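PDB 5MQ6: polycyclic ketone monooxygenase from Myceliophthora thermophila, which catalyses the FAD- and NADPH-dependent Baeyer-Villiger oxidation of ketones, especially polycyclic ones, inserting one oxygen atom beside the carbonyl to give esters or lactones. Local coordinates for residues A[150-155]-A[308-313]; A[354-359]-A[427-432]; A[513-518]-A[532-537]; A[584-589]-A[624-629]. One frame throughout, in Å; residues are numbered along the deposited sequence.

How the contacts relate
Followed from the N terminus, the four contacts close one after another in series, with none nesting or crossing. Contact 1 joins the loop before helix 157-170 to the loop before helix 315-322, closing 152 residues that hold many of the strands of the nucleotide-binding sheets. Contact 2 closes a largely helical excursion of 67 residues and brings the loop before helix 363-366 onto strand 428-429. Contact 3 draws together the loops on either side of strand 527-529, and contact 4 ties the end of helix 573-585 to the loop before helix 630-641. Contacts 1 and 2 touch, as do 3 and 4; the centres of contacts 1 and 3 lie about 33 Å apart.

Contact 1: residues A[150-155]-A[308-313]; sequences PKSKYA and RGQRPT
Gln310 OE1 is gripped by two backbone amides: Tyr154 N reaches it across the contact at 3.1 Å, and Arg311 N from its own segment at 3.0 Å. The other half of the amide gives its N-H to Tyr154, NE2 lying 2.9 Å from Tyr154 O, in the carbonyl plane and on a lone pair; a bend at chi2 (68°) sets CD there. One glutamine pairs with both backbone polar atoms of Tyr154, as a neighbouring strand would, which fixes the rotation of the amide. Beside it the backbones form a single antiparallel bridge at Ser152 and Pro312, with Lys153 N bonded to Arg311 O (2.8 Å) and Thr313 N to Lys151 O (3.0 Å). Thr313 OG1 adds a short bond to Pro150 O at 2.5 Å. The Arg308 guanidinium lies flat on one face of the Tyr154 ring, centres 3.5 Å apart and planes at 20°, a cation-pi stack; Lys153 CG lies over the opposite face. Tyr154 OH bonds to Asp354, while Arg308 NH1 is fixed by the backbone O of Asp133, an FAD-binding residue. The two loops meet beside helix 136-139, whose Ser136 and Tyr137 pack on Pro150, while helix 157-170 touches Pro150 and Ala155.

Contact 2: residues A[354-359]-A[427-432]; sequences DGWTEM and PTFSDE
Phe429 sets CZ and CE1 over one face of the Trp356 indole: CZ sits 3.4 Å above the indole plane, over its centre, and Phe429 CE1 comes within 3.3 Å of Trp356 CE2. The planes are inclined at 42°, so the pair is neither a parallel stack nor an edge-to-face one. At the six-membered end of the indole, Trp356 CZ3 meets Pro427 CG at 3.7 Å. The same proline carbon receives Met359 SD at 3.6 Å, and Met359 CE approaches Pro427 CB and Phe429. Phe429 CG is anti to the carbonyl carbon (chi1 -54°). Gly355 brings bare backbone to the aromatic pair, its C lying 3.7 Å from Phe429 CE2. No hydrogen bond crosses this apolar interface.

The next shell positions the turn that carries Trp356. Asp354 OD1 accepts from Trp356 N at 3.0 Å in an Asx turn, and Asp354 O takes both N and OG1 of Thr357, bracing the 3-10 turn 355-357. The indole is anchored by NE1, bonded to the backbone O of Asp133, a residue that binds FAD; the Trp356 side chain lies about 6 Å from FAD and about 7 Å from NADPH. Further out, Leu336 and Leu340 of helix 328-340 pack on Trp356, strand 428-429 runs parallel to strand 305-306, and helix 279-289 touches Thr428 and Ser430 through Ile282.

Contact 3: residues A[513-518]-A[532-537]; sequences AATLHG and LSQSSQ
Leu532 meets Gly518 through a water bridge: one water accepts from Leu532 N at 3.0 Å and donates to Gly518 O at 2.6 Å, while also donating to Ser533 O. The carbonyl of Leu532 is taken within its own segment by Ser535 OG. At Ser533 the backbone comes close, O lying 3.3 Å from CA of Gly518, which has no side chain to stand in the way. Gln534 then carries the contact. Its CG is anti to the carbonyl carbon (chi1 -46°), and the extended chain beyond delivers the amide to Thr515. There Gln534 OE1 accepts a very short bond from Thr515 OG1, at 2.5 Å, and a weak one from Thr515 N at 2.8 Å, bent to 124°. The amide nitrogen of Gln534 bonds to the backbone O of Arg622, and Gln534 O to Trp579 NE1. Ser535 follows with CB 3.9 Å from His517 O, its own N held by Asn625. By donating to the glutamine and weakly accepting from Gly518 N, Thr515 OG1 links the Gly518 backbone to the Gln534 amide; the donors at OE1 and the acceptor at NE2 are consistent with how that amide is turned, though the very short bond asks for caution.

Contact 4: residues A[584-589]-A[624-629]; sequences MKHAGW and GNLSQG
The imidazole of His586 presents its edge to Ser627 and one face to Leu626. Near the ring plane His586 ND1 and Ser627 OG share a nearly straight hydrogen bond of 2.8 Å, in which either could be the donor. Over the face stands Leu626 CD2, 4.1 Å from the ring centroid and 22° off the normal, a CH-pi contact displaced toward the NE2 and CD2 side. Gln628 CG touches the ring edge at CE1, and Asn625 O lies 3.5 Å from His586 CB. The remaining nitrogen, NE2, bonds to Glu582 one turn back, a carboxylate that would be expected to favour a proton on NE2.

Segment 584-589 continues from helix 573-585; Ala587 N bonds to Met584 O, and Trp589 N to His586 O at 3.2 Å. Across the contact, segment 624-629 runs up to Gly629, at the N-cap position of helix 630-641.

Further along the first segment, Trp589 lies beside the same serine. Its CG is anti to the backbone N (chi1 -166°), CB rests 3.4 Å from Ser627 CB, and Ser627 O lies 4.0 Å above the centre of the indole, whose NE1 bonds to Ser363 O. Ser627 OG also accepts from Gln628 NE2 at 3.0 Å, and that amide nitrogen has a further acceptor in Gly372 O.

Contact 1: residues A[150-155]-A[308-313]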
loop_
_atom_site.group_PDB
_atom_site.type_symbol
_atom_site.label_atom_id
_atom_site.label_comp_id
_atom_site.label_asym_id
_atom_site.label_seq_id
_atom_site.Cartn_x
_atom_site.Cartn_y
_atom_site.Cartn_z
ATOM N N PRO A 150 -11.463 -13.684 -13.437
ATOM C CA PRO A 150 -11.492 -12.299 -13.742
ATOM C C PRO A 150 -11.769 -11.998 -15.234
ATOM O O PRO A 150 -11.362 -12.791 -16.094
ATOM C CB PRO A 150 -10.109 -11.802 -13.291
ATOM C CG PRO A 150 -9.691 -12.789 -12.280
ATOM C CD PRO A 150 -10.151 -14.064 -12.921
ATOM N N LYS A 151 -12.465 -10.886 -15.468
ATOM C CA LYS A 151 -12.988 -10.500 -16.791
ATOM C C LYS A 151 -11.913 -10.005 -17.757
ATOM O O LYS A 151 -12.069 -10.128 -18.944
ATOM C CB LYS A 151 -14.035 -9.417 -16.658
ATOM C CG LYS A 151 -15.339 -9.901 -16.011
ATOM C CD LYS A 151 -16.146 -8.732 -15.469
ATOM C CE LYS A 151 -17.454 -9.203 -14.793
ATOM N NZ LYS A 151 -18.021 -8.177 -13.863
ATOM N N SER A 152 -10.853 -9.432 -17.214
ATOM C CA SER A 152 -9.751 -8.788 -17.966
ATOM C C SER A 152 -8.372 -9.076 -17.341
ATOM O O SER A 152 -8.247 -9.680 -16.208
ATOM C CB SER A 152 -9.973 -7.300 -17.996
ATOM O OG SER A 152 -11.240 -7.006 -18.580
ATOM N N LYS A 153 -7.349 -8.648 -18.073
ATOM C CA LYS A 153 -5.967 -8.737 -17.588
ATOM C C LYS A 153 -5.701 -7.903 -16.315
ATOM O O LYS A 153 -4.938 -8.317 -15.526
ATOM C CB LYS A 153 -4.913 -8.385 -18.636
ATOM C CG LYS A 153 -3.509 -8.794 -18.155
ATOM C CD LYS A 153 -2.660 -9.419 -19.236
ATOM C CE LYS A 153 -1.212 -9.653 -18.883
ATOM N NZ LYS A 153 -0.920 -11.132 -18.688
ATOM N N TYR A 154 -6.313 -6.745 -16.219
ATOM C CA TYR A 154 -6.261 -5.818 -15.132
ATOM C C TYR A 154 -7.724 -5.579 -14.706
ATOM O O TYR A 154 -8.592 -5.150 -15.502
ATOM C CB TYR A 154 -5.593 -4.531 -15.559
ATOM C CG TYR A 154 -4.208 -4.861 -16.110
ATOM C CD1 TYR A 154 -3.176 -5.356 -15.234
ATOM C CD2 TYR A 154 -3.948 -4.822 -17.476
ATOM C CE1 TYR A 154 -1.952 -5.760 -15.713
ATOM C CE2 TYR A 154 -2.723 -5.281 -17.956
ATOM C CZ TYR A 154 -1.728 -5.695 -17.091
ATOM O OH TYR A 154 -0.538 -6.113 -17.559
ATOM N N ALA A 155 -7.981 -5.821 -13.435
ATOM C CA ALA A 155 -9.313 -5.608 -12.857
ATOM C C ALA A 155 -9.640 -4.174 -12.551
ATOM O O ALA A 155 -8.828 -3.430 -11.993
ATOM C CB ALA A 155 -9.455 -6.456 -11.555
ATOM N N ARG A 308 0.480 -0.404 -20.757
ATOM C CA ARG A 308 -0.447 -1.278 -20.013
ATOM C C ARG A 308 -0.844 -2.560 -20.719
ATOM O O ARG A 308 -0.767 -3.668 -20.125
ATOM C CB ARG A 308 -1.691 -0.499 -19.637
ATOM C CG ARG A 308 -2.806 -1.261 -18.905
ATOM C CD ARG A 308 -2.423 -1.470 -17.470
ATOM N NE ARG A 308 -1.238 -2.363 -17.337
ATOM C CZ ARG A 308 -0.649 -2.653 -16.151
ATOM N NH1 ARG A 308 -1.123 -2.170 -14.980
ATOM N NH2 ARG A 308 0.397 -3.470 -16.121
ATOM N N GLY A 309 -1.353 -2.462 -21.953
ATOM C CA GLY A 309 -1.817 -3.654 -22.589
ATOM C C GLY A 309 -2.989 -4.422 -21.977
ATOM O O GLY A 309 -2.969 -5.663 -21.824
ATOM N N GLN A 310 -4.034 -3.675 -21.679
ATOM C CA GLN A 310 -5.290 -4.219 -21.173
ATOM C C GLN A 310 -5.862 -5.065 -22.276
ATOM O O GLN A 310 -5.671 -4.735 -23.452
ATOM C CB GLN A 310 -6.245 -3.127 -20.754
ATOM C CG GLN A 310 -7.653 -3.615 -20.391
ATOM C CD GLN A 310 -7.667 -4.460 -19.107
ATOM O OE1 GLN A 310 -6.992 -5.498 -18.991
ATOM N NE2 GLN A 310 -8.466 -4.038 -18.140
ATOM N N ARG A 311 -6.534 -6.147 -21.881
ATOM C CA ARG A 311 -6.937 -7.236 -22.723
ATOM C C ARG A 311 -8.094 -7.968 -21.956
ATOM O O ARG A 311 -8.041 -8.145 -20.711
ATOM C CB ARG A 311 -5.713 -8.164 -22.795
ATOM C CG ARG A 311 -5.462 -8.949 -24.031
ATOM C CD ARG A 311 -4.296 -9.975 -23.900
ATOM N NE ARG A 311 -4.428 -10.782 -22.698
ATOM C CZ ARG A 311 -5.325 -11.763 -22.472
ATOM N NH1 ARG A 311 -6.149 -12.181 -23.442
ATOM N NH2 ARG A 311 -5.388 -12.365 -21.252
ATOM N N PRO A 312 -9.143 -8.404 -22.670
ATOM C CA PRO A 312 -10.157 -9.277 -22.040
ATOM C C PRO A 312 -9.583 -10.668 -21.741
ATOM O O PRO A 312 -8.641 -11.074 -22.370
ATOM C CB PRO A 312 -11.276 -9.333 -23.102
ATOM C CG PRO A 312 -10.537 -9.034 -24.390
ATOM C CD PRO A 312 -9.576 -7.957 -24.009
ATOM N N THR A 313 -10.084 -11.372 -20.747
ATOM C CA THR A 313 -9.600 -12.726 -20.452
ATOM C C THR A 313 -10.057 -13.640 -21.618
ATOM O O THR A 313 -11.192 -13.532 -22.037
ATOM C CB THR A 313 -10.211 -13.297 -19.108
ATOM O OG1 THR A 313 -9.782 -12.497 -18.021
ATOM C CG2 THR A 313 -9.779 -14.688 -18.838
HETATM O O HOH W 1 -2.873 -12.375 -20.410
HETATM O O HOH W 2 -0.536 -6.668 -20.491
#

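Contact 2: residues A[354-359]-A[427-432]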
loop_
_atom_site.group_PDB
_atom_site.type_symbol
_atom_site.label_atom_id
_atom_site.label_comp_id
_atom_site.label_asym_id
_atom_site.label_seq_id
_atom_site.Cartn_x
_atom_site.Cartn_y
_atom_site.Cartn_z
ATOM N N ASP A 354 3.960 -8.724 -18.980
ATOM C CA ASP A 354 3.541 -7.372 -19.105
ATOM C C ASP A 354 4.664 -6.457 -18.703
ATOM O O ASP A 354 5.805 -6.896 -18.534
ATOM C CB ASP A 354 2.208 -7.175 -18.336
ATOM C CG ASP A 354 2.386 -7.035 -16.817
ATOM O OD1 ASP A 354 3.503 -7.174 -16.304
ATOM O OD2 ASP A 354 1.363 -6.774 -16.158
ATOM N N GLY A 355 4.351 -5.179 -18.535
ATOM C CA GLY A 355 5.344 -4.186 -18.292
ATOM C C GLY A 355 6.149 -4.311 -17.024
ATOM O O GLY A 355 7.226 -3.767 -16.971
ATOM N N TRP A 356 5.591 -4.994 -16.000
ATOM C CA TRP A 356 6.332 -5.255 -14.781
ATOM C C TRP A 356 7.531 -6.187 -15.004
ATOM O O TRP A 356 8.440 -6.183 -14.218
ATOM C CB TRP A 356 5.423 -5.953 -13.769
ATOM C CG TRP A 356 4.403 -5.044 -13.090
ATOM C CD1 TRP A 356 3.049 -4.969 -13.366
ATOM C CD2 TRP A 356 4.633 -4.188 -11.965
ATOM N NE1 TRP A 356 2.440 -4.093 -12.454
ATOM C CE2 TRP A 356 3.394 -3.599 -11.609
ATOM C CE3 TRP A 356 5.764 -3.844 -11.242
ATOM C CZ2 TRP A 356 3.269 -2.679 -10.565
ATOM C CZ3 TRP A 356 5.645 -2.954 -10.219
ATOM C CH2 TRP A 356 4.391 -2.366 -9.876
ATOM N N THR A 357 7.518 -6.986 -16.065
ATOM C CA THR A 357 8.577 -7.960 -16.337
ATOM C C THR A 357 9.760 -7.349 -17.099
ATOM O O THR A 357 10.682 -8.080 -17.485
ATOM C CB THR A 357 8.001 -9.208 -17.068
ATOM O OG1 THR A 357 7.546 -8.855 -18.391
ATOM C CG2 THR A 357 6.844 -9.749 -16.336
ATOM N N GLU A 358 9.748 -6.025 -17.293
ATOM C CA GLU A 358 10.743 -5.297 -18.066
ATOM C C GLU A 358 11.562 -4.311 -17.253
ATOM O O GLU A 358 12.155 -3.366 -17.811
ATOM C CB GLU A 358 10.082 -4.513 -19.220
ATOM C CG GLU A 358 9.520 -5.388 -20.292
ATOM C CD GLU A 358 8.820 -4.611 -21.415
ATOM O OE1 GLU A 358 9.248 -4.716 -22.560
ATOM O OE2 GLU A 358 7.856 -3.922 -21.203
ATOM N N MET A 359 11.570 -4.507 -15.943
ATOM C CA MET A 359 12.184 -3.553 -15.020
ATOM C C MET A 359 12.969 -4.298 -13.904
ATOM O O MET A 359 12.634 -4.213 -12.700
ATOM C CB MET A 359 11.091 -2.634 -14.484
ATOM C CG MET A 359 9.821 -3.309 -14.074
ATOM S SD MET A 359 8.690 -2.049 -13.367
ATOM C CE MET A 359 8.315 -1.061 -14.789
ATOM N N PRO A 427 6.185 2.301 -10.330
ATOM C CA PRO A 427 5.957 2.467 -11.775
ATOM C C PRO A 427 4.440 2.482 -12.057
ATOM O O PRO A 427 3.663 1.913 -11.265
ATOM C CB PRO A 427 6.613 1.214 -12.388
ATOM C CG PRO A 427 6.945 0.309 -11.248
ATOM C CD PRO A 427 7.039 1.148 -10.023
ATOM N N THR A 428 4.061 3.111 -13.162
ATOM C CA THR A 428 2.640 3.332 -13.558
ATOM C C THR A 428 2.549 2.896 -14.946
ATOM O O THR A 428 3.565 2.859 -15.666
ATOM C CB THR A 428 2.235 4.803 -13.471
ATOM O OG1 THR A 428 2.996 5.571 -14.432
ATOM C CG2 THR A 428 2.545 5.298 -12.087
ATOM N N PHE A 429 1.357 2.449 -15.333
ATOM C CA PHE A 429 1.188 1.811 -16.628
ATOM C C PHE A 429 -0.076 2.389 -17.221
ATOM O O PHE A 429 -1.090 2.423 -16.546
ATOM C CB PHE A 429 1.073 0.319 -16.487
ATOM C CG PHE A 429 2.210 -0.323 -15.715
ATOM C CD1 PHE A 429 2.176 -0.364 -14.287
ATOM C CD2 PHE A 429 3.285 -0.908 -16.370
ATOM C CE1 PHE A 429 3.199 -0.906 -13.554
ATOM C CE2 PHE A 429 4.342 -1.464 -15.598
ATOM C CZ PHE A 429 4.276 -1.457 -14.194
ATOM N N SER A 430 -0.012 2.893 -18.461
ATOM C CA SER A 430 -1.148 3.451 -19.114
ATOM C C SER A 430 -0.903 3.576 -20.619
ATOM O O SER A 430 0.200 4.048 -21.076
ATOM C CB SER A 430 -1.442 4.845 -18.568
ATOM O OG SER A 430 -2.615 5.324 -19.239
ATOM N N ASP A 431 -1.939 3.180 -21.373
ATOM C CA ASP A 431 -2.016 3.401 -22.810
ATOM C C ASP A 431 -2.874 4.603 -23.240
ATOM O O ASP A 431 -3.062 4.795 -24.411
ATOM C CB ASP A 431 -2.509 2.113 -23.482
ATOM C CG ASP A 431 -1.610 0.953 -23.216
ATOM O OD1 ASP A 431 -0.368 1.184 -23.097
ATOM O OD2 ASP A 431 -2.104 -0.215 -23.147
ATOM N N GLU A 432 -3.320 5.434 -22.307
ATOM C CA GLU A 432 -4.108 6.635 -22.553
ATOM C C GLU A 432 -3.578 7.919 -21.891
ATOM O O GLU A 432 -3.896 8.961 -22.345
ATOM C CB GLU A 432 -5.543 6.484 -22.060
ATOM C CG GLU A 432 -6.254 5.179 -22.368
ATOM C CD GLU A 432 -7.676 5.081 -21.736
ATOM O OE1 GLU A 432 -7.998 5.754 -20.700
ATOM O OE2 GLU A 432 -8.484 4.303 -22.275
#

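Contact 3: residues A[513-518]-A[532-537]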
loop_
_atom_site.group_PDB
_atom_site.type_symbol
_atom_site.label_atom_id
_atom_site.label_comp_id
_atom_site.label_asym_id
_atom_site.label_seq_id
_atom_site.Cartn_x
_atom_site.Cartn_y
_atom_site.Cartn_z
ATOM N N ALA A 513 13.327 -0.911 15.558
ATOM C CA ALA A 513 12.437 -1.956 15.095
ATOM C C ALA A 513 12.842 -3.290 15.697
ATOM O O ALA A 513 14.041 -3.649 15.732
ATOM C CB ALA A 513 12.421 -2.023 13.585
ATOM N N ALA A 514 11.854 -4.046 16.186
ATOM C CA ALA A 514 12.142 -5.364 16.713
ATOM C C ALA A 514 11.012 -6.315 16.555
ATOM O O ALA A 514 9.982 -6.110 17.185
ATOM C CB ALA A 514 12.520 -5.284 18.194
ATOM N N THR A 515 11.221 -7.361 15.782
ATOM C CA THR A 515 10.262 -8.380 15.554
ATOM C C THR A 515 10.970 -9.682 15.327
ATOM O O THR A 515 12.168 -9.741 15.211
ATOM C CB THR A 515 9.490 -8.161 14.239
ATOM O OG1 THR A 515 10.379 -8.313 13.128
ATOM C CG2 THR A 515 8.845 -6.783 14.258
ATOM N N LEU A 516 10.199 -10.762 15.288
ATOM C CA LEU A 516 10.600 -11.951 14.589
ATOM C C LEU A 516 9.771 -12.059 13.270
ATOM O O LEU A 516 8.520 -12.030 13.275
ATOM C CB LEU A 516 10.469 -13.211 15.389
ATOM C CG LEU A 516 10.928 -14.481 14.736
ATOM C CD1 LEU A 516 12.335 -14.440 14.323
ATOM C CD2 LEU A 516 10.622 -15.726 15.572
ATOM N N HIS A 517 10.500 -12.137 12.168
ATOM C CA HIS A 517 9.940 -12.314 10.805
ATOM C C HIS A 517 9.032 -11.204 10.308
ATOM O O HIS A 517 8.264 -11.368 9.322
ATOM C CB HIS A 517 9.254 -13.688 10.724
ATOM C CG HIS A 517 10.139 -14.854 11.065
ATOM N ND1 HIS A 517 9.640 -16.051 11.559
ATOM C CD2 HIS A 517 11.459 -15.058 10.905
ATOM C CE1 HIS A 517 10.624 -16.911 11.700
ATOM N NE2 HIS A 517 11.721 -16.356 11.251
ATOM N N GLY A 518 9.079 -10.083 10.998
ATOM C CA GLY A 518 8.222 -8.919 10.754
ATOM C C GLY A 518 6.799 -8.987 11.276
ATOM O O GLY A 518 6.000 -8.054 11.029
ATOM N N LEU A 532 5.744 -5.725 7.518
ATOM C CA LEU A 532 6.262 -4.637 6.765
ATOM C C LEU A 532 7.768 -4.484 7.157
ATOM O O LEU A 532 8.549 -5.046 6.583
ATOM C CB LEU A 532 5.382 -3.352 7.003
ATOM C CG LEU A 532 5.845 -2.207 6.054
ATOM C CD1 LEU A 532 5.310 -2.562 4.669
ATOM C CD2 LEU A 532 5.469 -0.751 6.440
ATOM N N SER A 533 8.161 -3.794 8.207
ATOM C CA SER A 533 9.531 -3.793 8.656
ATOM C C SER A 533 10.072 -5.243 8.875
ATOM O O SER A 533 9.349 -6.119 9.305
ATOM C CB SER A 533 9.666 -3.084 10.000
ATOM O OG SER A 533 9.284 -1.758 9.981
ATOM N N GLN A 534 11.349 -5.446 8.581
ATOM C CA GLN A 534 12.117 -6.666 8.931
ATOM C C GLN A 534 11.564 -7.892 8.211
ATOM O O GLN A 534 11.490 -8.974 8.776
ATOM C CB GLN A 534 12.096 -6.882 10.478
ATOM C CG GLN A 534 12.384 -5.606 11.307
ATOM C CD GLN A 534 12.927 -6.009 12.687
ATOM O OE1 GLN A 534 12.439 -6.971 13.313
ATOM N NE2 GLN A 534 14.003 -5.358 13.101
ATOM N N SER A 535 11.151 -7.718 6.961
ATOM C CA SER A 535 10.668 -8.860 6.248
ATOM C C SER A 535 11.125 -8.763 4.752
ATOM O O SER A 535 12.283 -8.561 4.459
ATOM C CB SER A 535 9.154 -8.907 6.464
ATOM O OG SER A 535 8.457 -7.787 5.836
ATOM N N SER A 536 10.217 -8.928 3.834
ATOM C CA SER A 536 10.421 -8.668 2.438
ATOM C C SER A 536 9.060 -8.203 1.916
ATOM O O SER A 536 8.060 -8.324 2.609
ATOM C CB SER A 536 10.892 -9.976 1.773
ATOM O OG SER A 536 11.153 -9.821 0.386
ATOM N N GLN A 537 9.037 -7.670 0.705
ATOM C CA GLN A 537 7.842 -7.148 0.088
ATOM C C GLN A 537 7.955 -7.592 -1.406
ATOM O O GLN A 537 9.018 -7.899 -1.892
ATOM C CB GLN A 537 7.826 -5.618 0.202
ATOM C CG GLN A 537 8.972 -5.002 -0.641
ATOM C CD GLN A 537 9.269 -3.517 -0.458
ATOM O OE1 GLN A 537 8.513 -2.632 -0.879
ATOM N NE2 GLN A 537 10.422 -3.241 0.101
HETATM O O HOH W 3 6.801 -5.688 10.297
#

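Contact 4: residues A[584-589]-A[624-629]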
loop_
_atom_site.group_PDB
_atom_site.type_symbol
_atom_site.label_atom_id
_atom_site.label_comp_id
_atom_site.label_asym_id
_atom_site.label_seq_id
_atom_site.Cartn_x
_atom_site.Cartn_y
_atom_site.Cartn_z
ATOM N N MET A 584 19.930 -5.905 9.988
ATOM C CA MET A 584 21.056 -4.949 9.893
ATOM C C MET A 584 22.084 -5.425 8.879
ATOM O O MET A 584 22.591 -4.634 8.064
ATOM C CB MET A 584 21.755 -4.811 11.208
ATOM C CG MET A 584 20.983 -4.040 12.250
ATOM S SD MET A 584 21.954 -4.045 13.802
ATOM C CE MET A 584 20.734 -3.665 15.005
ATOM N N LYS A 585 22.310 -6.749 8.856
ATOM C CA LYS A 585 23.240 -7.350 7.898
ATOM C C LYS A 585 22.845 -7.085 6.413
ATOM O O LYS A 585 23.680 -7.149 5.502
ATOM C CB LYS A 585 23.294 -8.812 8.220
ATOM C CG LYS A 585 24.264 -9.602 7.424
ATOM C CD LYS A 585 24.429 -10.969 8.030
ATOM C CE LYS A 585 23.516 -11.948 7.429
ATOM N NZ LYS A 585 23.619 -13.179 8.258
ATOM N N HIS A 586 21.556 -6.853 6.173
ATOM C CA HIS A 586 21.042 -6.646 4.825
ATOM C C HIS A 586 20.929 -5.184 4.361
ATOM O O HIS A 586 20.527 -4.946 3.203
ATOM C CB HIS A 586 19.653 -7.304 4.738
ATOM C CG HIS A 586 19.700 -8.787 4.752
ATOM N ND1 HIS A 586 19.675 -9.536 3.610
ATOM C CD2 HIS A 586 19.797 -9.675 5.775
ATOM C CE1 HIS A 586 19.709 -10.821 3.926
ATOM N NE2 HIS A 586 19.839 -10.931 5.237
ATOM N N ALA A 587 21.296 -4.221 5.236
ATOM C CA ALA A 587 21.027 -2.798 5.063
ATOM C C ALA A 587 21.782 -2.179 3.870
ATOM O O ALA A 587 21.272 -1.285 3.199
ATOM C CB ALA A 587 21.317 -2.039 6.367
ATOM N N GLY A 588 22.954 -2.696 3.586
ATOM C CA GLY A 588 23.762 -2.243 2.441
ATOM C C GLY A 588 23.018 -2.330 1.116
ATOM O O GLY A 588 23.165 -1.450 0.294
ATOM N N TRP A 589 22.169 -3.334 0.940
ATOM C CA TRP A 589 21.320 -3.393 -0.256
ATOM C C TRP A 589 20.580 -2.067 -0.469
ATOM O O TRP A 589 20.506 -1.563 -1.584
ATOM C CB TRP A 589 20.327 -4.566 -0.212
ATOM C CG TRP A 589 19.734 -4.786 -1.526
ATOM C CD1 TRP A 589 18.654 -4.151 -2.046
ATOM C CD2 TRP A 589 20.198 -5.673 -2.529
ATOM N NE1 TRP A 589 18.409 -4.603 -3.337
ATOM C CE2 TRP A 589 19.347 -5.519 -3.658
ATOM C CE3 TRP A 589 21.267 -6.588 -2.598
ATOM C CZ2 TRP A 589 19.533 -6.238 -4.853
ATOM C CZ3 TRP A 589 21.453 -7.304 -3.756
ATOM C CH2 TRP A 589 20.597 -7.107 -4.895
ATOM N N GLY A 624 14.553 -1.840 8.198
ATOM C CA GLY A 624 14.446 -2.269 6.796
ATOM C C GLY A 624 14.148 -3.722 6.677
ATOM O O GLY A 624 13.644 -4.333 7.611
ATOM N N ASN A 625 14.470 -4.265 5.513
ATOM C CA ASN A 625 14.068 -5.555 5.088
ATOM C C ASN A 625 15.244 -6.449 4.758
ATOM O O ASN A 625 16.375 -6.027 4.636
ATOM C CB ASN A 625 13.216 -5.388 3.834
ATOM C CG ASN A 625 11.749 -5.121 4.125
ATOM O OD1 ASN A 625 11.277 -5.312 5.189
ATOM N ND2 ASN A 625 11.009 -4.777 3.081
ATOM N N LEU A 626 14.959 -7.736 4.642
ATOM C CA LEU A 626 15.876 -8.658 4.059
ATOM C C LEU A 626 16.106 -8.152 2.618
ATOM O O LEU A 626 15.310 -7.383 2.108
ATOM C CB LEU A 626 15.228 -10.005 4.046
ATOM C CG LEU A 626 14.827 -10.629 5.358
ATOM C CD1 LEU A 626 14.071 -11.882 5.038
ATOM C CD2 LEU A 626 16.072 -11.023 6.130
ATOM N N SER A 627 17.214 -8.551 1.989
ATOM C CA SER A 627 17.633 -8.026 0.698
ATOM C C SER A 627 17.508 -9.086 -0.424
ATOM O O SER A 627 17.991 -8.839 -1.546
ATOM C CB SER A 627 19.074 -7.516 0.763
ATOM O OG SER A 627 19.978 -8.574 1.030
ATOM N N GLN A 628 16.896 -10.248 -0.127
ATOM C CA GLN A 628 16.957 -11.356 -1.027
ATOM C C GLN A 628 15.695 -11.718 -1.780
ATOM O O GLN A 628 15.696 -12.707 -2.530
ATOM C CB GLN A 628 17.493 -12.554 -0.305
ATOM C CG GLN A 628 18.856 -12.335 0.374
ATOM C CD GLN A 628 20.008 -12.184 -0.594
ATOM O OE1 GLN A 628 20.431 -13.154 -1.163
ATOM N NE2 GLN A 628 20.527 -10.957 -0.787
ATOM N N GLY A 629 14.658 -10.902 -1.618
ATOM C CA GLY A 629 13.323 -11.082 -2.206
ATOM C C GLY A 629 12.305 -11.993 -1.556
ATOM O O GLY A 629 12.620 -12.862 -0.664
#